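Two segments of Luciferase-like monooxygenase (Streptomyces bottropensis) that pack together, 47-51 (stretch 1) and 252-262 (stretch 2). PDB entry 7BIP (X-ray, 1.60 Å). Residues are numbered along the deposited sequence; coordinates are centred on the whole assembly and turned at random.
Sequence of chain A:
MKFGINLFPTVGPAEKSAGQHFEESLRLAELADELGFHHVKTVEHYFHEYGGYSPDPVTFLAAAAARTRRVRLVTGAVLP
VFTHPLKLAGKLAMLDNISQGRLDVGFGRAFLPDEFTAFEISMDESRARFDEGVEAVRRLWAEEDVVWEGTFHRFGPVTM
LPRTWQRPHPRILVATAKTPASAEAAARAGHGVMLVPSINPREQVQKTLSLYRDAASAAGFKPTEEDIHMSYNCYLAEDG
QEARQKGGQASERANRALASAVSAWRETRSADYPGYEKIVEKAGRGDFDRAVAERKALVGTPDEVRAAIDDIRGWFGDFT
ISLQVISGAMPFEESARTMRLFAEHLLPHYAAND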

# COMPACT_ATOMS: atom_id res chain seq x y z
N PHE A 47 0.36 -11.09 12.46
CA PHE A 47 -0.37 -12.14 13.17
C PHE A 47 -0.69 -11.87 14.64
O PHE A 47 -1.66 -12.42 15.16
CB PHE A 47 0.36 -13.49 13.13
CG PHE A 47 0.82 -13.89 11.77
CD1 PHE A 47 0.01 -13.73 10.65
CD2 PHE A 47 2.08 -14.44 11.61
CE1 PHE A 47 0.46 -14.09 9.40
CE2 PHE A 47 2.53 -14.81 10.37
CZ PHE A 47 1.72 -14.64 9.26
N HIS A 48 0.12 -11.08 15.33
CA HIS A 48 -0.00 -10.93 16.77
C HIS A 48 -0.48 -9.53 17.10
O HIS A 48 -0.31 -8.60 16.32
CB HIS A 48 1.34 -11.20 17.46
CG HIS A 48 1.84 -12.60 17.27
ND1 HIS A 48 1.31 -13.68 17.94
CD2 HIS A 48 2.83 -13.09 16.48
CE1 HIS A 48 1.94 -14.78 17.57
NE2 HIS A 48 2.87 -14.45 16.69
N GLU A 49 -1.06 -9.38 18.30
CA GLU A 49 -1.43 -8.04 18.75
C GLU A 49 -0.23 -7.10 18.76
O GLU A 49 -0.38 -5.89 18.55
CB GLU A 49 -2.07 -8.12 20.14
CG GLU A 49 -3.44 -8.76 20.11
CD GLU A 49 -3.72 -9.62 21.33
OE1 GLU A 49 -3.54 -9.14 22.47
OE2 GLU A 49 -4.12 -10.80 21.13
N TYR A 50 0.97 -7.64 18.99
CA TYR A 50 2.20 -6.86 18.84
C TYR A 50 2.49 -6.54 17.38
O TYR A 50 3.11 -7.34 16.67
CB TYR A 50 3.38 -7.63 19.47
CG TYR A 50 4.70 -6.88 19.47
CD1 TYR A 50 4.96 -5.89 20.40
CD2 TYR A 50 5.69 -7.19 18.54
CE1 TYR A 50 6.18 -5.21 20.40
CE2 TYR A 50 6.90 -6.53 18.53
CZ TYR A 50 7.15 -5.54 19.46
OH TYR A 50 8.35 -4.89 19.44
N GLY A 51 2.01 -5.39 16.91
CA GLY A 51 2.32 -4.91 15.58
C GLY A 51 1.40 -5.39 14.47
O GLY A 51 1.47 -4.84 13.36
N GLU A 252 3.41 -1.26 29.79
CA GLU A 252 3.15 -2.62 30.27
C GLU A 252 2.41 -3.44 29.23
O GLU A 252 2.75 -4.60 28.98
CB GLU A 252 2.35 -2.56 31.57
CG GLU A 252 2.34 -3.85 32.37
CD GLU A 252 1.01 -4.09 33.07
OE1 GLU A 252 0.94 -4.96 33.96
OE2 GLU A 252 0.02 -3.40 32.72
N ARG A 253 1.37 -2.86 28.63
CA ARG A 253 0.57 -3.57 27.63
C ARG A 253 1.41 -3.94 26.42
O ARG A 253 1.30 -5.06 25.91
CB ARG A 253 -0.62 -2.71 27.21
CG ARG A 253 -1.32 -3.19 25.95
CD ARG A 253 -2.22 -4.37 26.25
NE ARG A 253 -2.82 -4.95 25.06
CZ ARG A 253 -2.32 -5.98 24.39
NH1 ARG A 253 -1.19 -6.55 24.80
NH2 ARG A 253 -2.94 -6.45 23.32
N ALA A 254 2.26 -3.02 25.96
CA ALA A 254 3.12 -3.32 24.82
C ALA A 254 4.13 -4.40 25.17
O ALA A 254 4.41 -5.29 24.35
CB ALA A 254 3.82 -2.04 24.35
N ASN A 255 4.71 -4.33 26.37
CA ASN A 255 5.66 -5.35 26.82
C ASN A 255 5.01 -6.72 26.85
O ASN A 255 5.63 -7.72 26.47
CB ASN A 255 6.21 -4.99 28.20
CG ASN A 255 7.40 -4.05 28.12
OD1 ASN A 255 7.74 -3.56 27.05
ND2 ASN A 255 8.03 -3.80 29.26
N ARG A 256 3.76 -6.79 27.31
CA ARG A 256 3.06 -8.07 27.36
C ARG A 256 2.81 -8.62 25.96
O ARG A 256 3.04 -9.81 25.70
CB ARG A 256 1.75 -7.92 28.12
CG ARG A 256 1.13 -9.23 28.55
CD ARG A 256 -0.27 -9.03 29.10
NE ARG A 256 -1.22 -8.67 28.06
CZ ARG A 256 -2.53 -8.61 28.23
NH1 ARG A 256 -3.07 -8.90 29.41
NH2 ARG A 256 -3.32 -8.27 27.22
N ALA A 257 2.30 -7.77 25.06
CA ALA A 257 2.13 -8.17 23.66
C ALA A 257 3.44 -8.68 23.07
O ALA A 257 3.44 -9.65 22.30
CB ALA A 257 1.60 -6.99 22.84
N LEU A 258 4.55 -8.04 23.42
CA LEU A 258 5.85 -8.47 22.91
C LEU A 258 6.21 -9.84 23.46
O LEU A 258 6.59 -10.74 22.71
CB LEU A 258 6.92 -7.44 23.27
CG LEU A 258 8.35 -7.87 22.92
CD1 LEU A 258 8.46 -8.24 21.44
CD2 LEU A 258 9.36 -6.81 23.29
N ALA A 259 6.08 -10.02 24.78
CA ALA A 259 6.42 -11.31 25.37
C ALA A 259 5.59 -12.43 24.76
O ALA A 259 6.11 -13.51 24.46
CB ALA A 259 6.22 -11.25 26.89
N SER A 260 4.30 -12.17 24.53
CA SER A 260 3.43 -13.17 23.93
C SER A 260 3.84 -13.46 22.49
O SER A 260 3.73 -14.60 22.02
CB SER A 260 1.98 -12.70 24.00
OG SER A 260 1.16 -13.47 23.14
N ALA A 261 4.33 -12.45 21.77
CA ALA A 261 4.66 -12.65 20.36
C ALA A 261 6.02 -13.31 20.16
O ALA A 261 6.23 -13.99 19.15
CB ALA A 261 4.62 -11.31 19.62
N VAL A 262 6.96 -13.13 21.10
CA VAL A 262 8.25 -13.79 20.97
C VAL A 262 8.14 -15.28 21.29
O VAL A 262 8.99 -16.07 20.86
CB VAL A 262 9.29 -13.05 21.83
CG1 VAL A 262 10.55 -13.87 22.06
CG2 VAL A 262 9.66 -11.73 21.16
O HOH W 1 1.12 -10.06 20.75

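The irregular segment 47-51 lies against one side of the helix that runs through 252-262, and the two bury 367 Å² between them although the touching residues are at least 204 positions apart in sequence. His 48, Glu 49 and Tyr 50 make all the contacts from the first segment. On the helix, Ala 257 and Ala 261 point their CB atoms toward the loop, one turn apart, and their small side chains allow a close approach: the CA atoms of Tyr 50 and Ala 257 are 5.0 Å apart, those of His 48 and Ala 261 6.1 Å.

Tyr 50 contributes the largest share of the buried area. Its chi1 of -176° (t) carries the ring across the helix, toward Leu 258, while Tyr 50 CB rests on the helix, 3.9 Å from Ala 257 CB and 3.9 Å from Ala 261 CB, and 3.5 Å from the backbone atom Ala 257 O. With chi2 at 78°, the ring turns one face to Leu 258. Leu 258 points its CA-to-CB bond sideways, but its chi1 of 173° (t) and chi2 of 56° (p) place CD1 over that face, 3.8 Å from the centroid of the Tyr 50 ring and 20° off the normal, in a CH-pi contact. The closest atoms of the pair are Tyr 50 CZ and Leu 258 CD1, at 3.6 Å, so the methyl group sits over the ring toward its hydroxyl-bearing end.

His 48 uses its ring in a similar way one turn further along the helix. The m rotamer (chi1 -63°) and a chi2 of -75° present a face to Ala 261, whose CA lies 4.2 Å from the centroid of the His 48 ring and only 8° off the normal. Ala 261 CB approaches the same ring at 3.9 Å from His 48 CG. Ala 261 thus packs against both aromatic residues, touching the ring of His 48 and the CB of Tyr 50. The NE2 atom of His 48 is hydrogen-bonded elsewhere in the structure.

Charge pairing supplements this apolar packing. Arg 253 leaves the helix sideways, with chi1 at 166° (t), but a p value at chi2 (78°) bends the chain and an extended chi3 (-175°) carries the guanidinium to Glu 49. There Arg 253 NH2 and Glu 49 OE1 form a salt bridge at 2.9 Å. The associated hydrogen bond is weak, its N-H...O angle being only 126°, so the pairing is short but poorly directed. Glu 49 meets it with chi1 at -70° (m) and chi2 between wells at 143°.

One water joins the two backbones. It accepts a hydrogen bond from Tyr 50 N at 3.0 Å and donates one to Ala 257 O at 2.8 Å. Ala 257 O also accepts the helical hydrogen bond from Ala 261 N at 3.0 Å, so the carbonyl serves the loop through water without giving up its place in the helix.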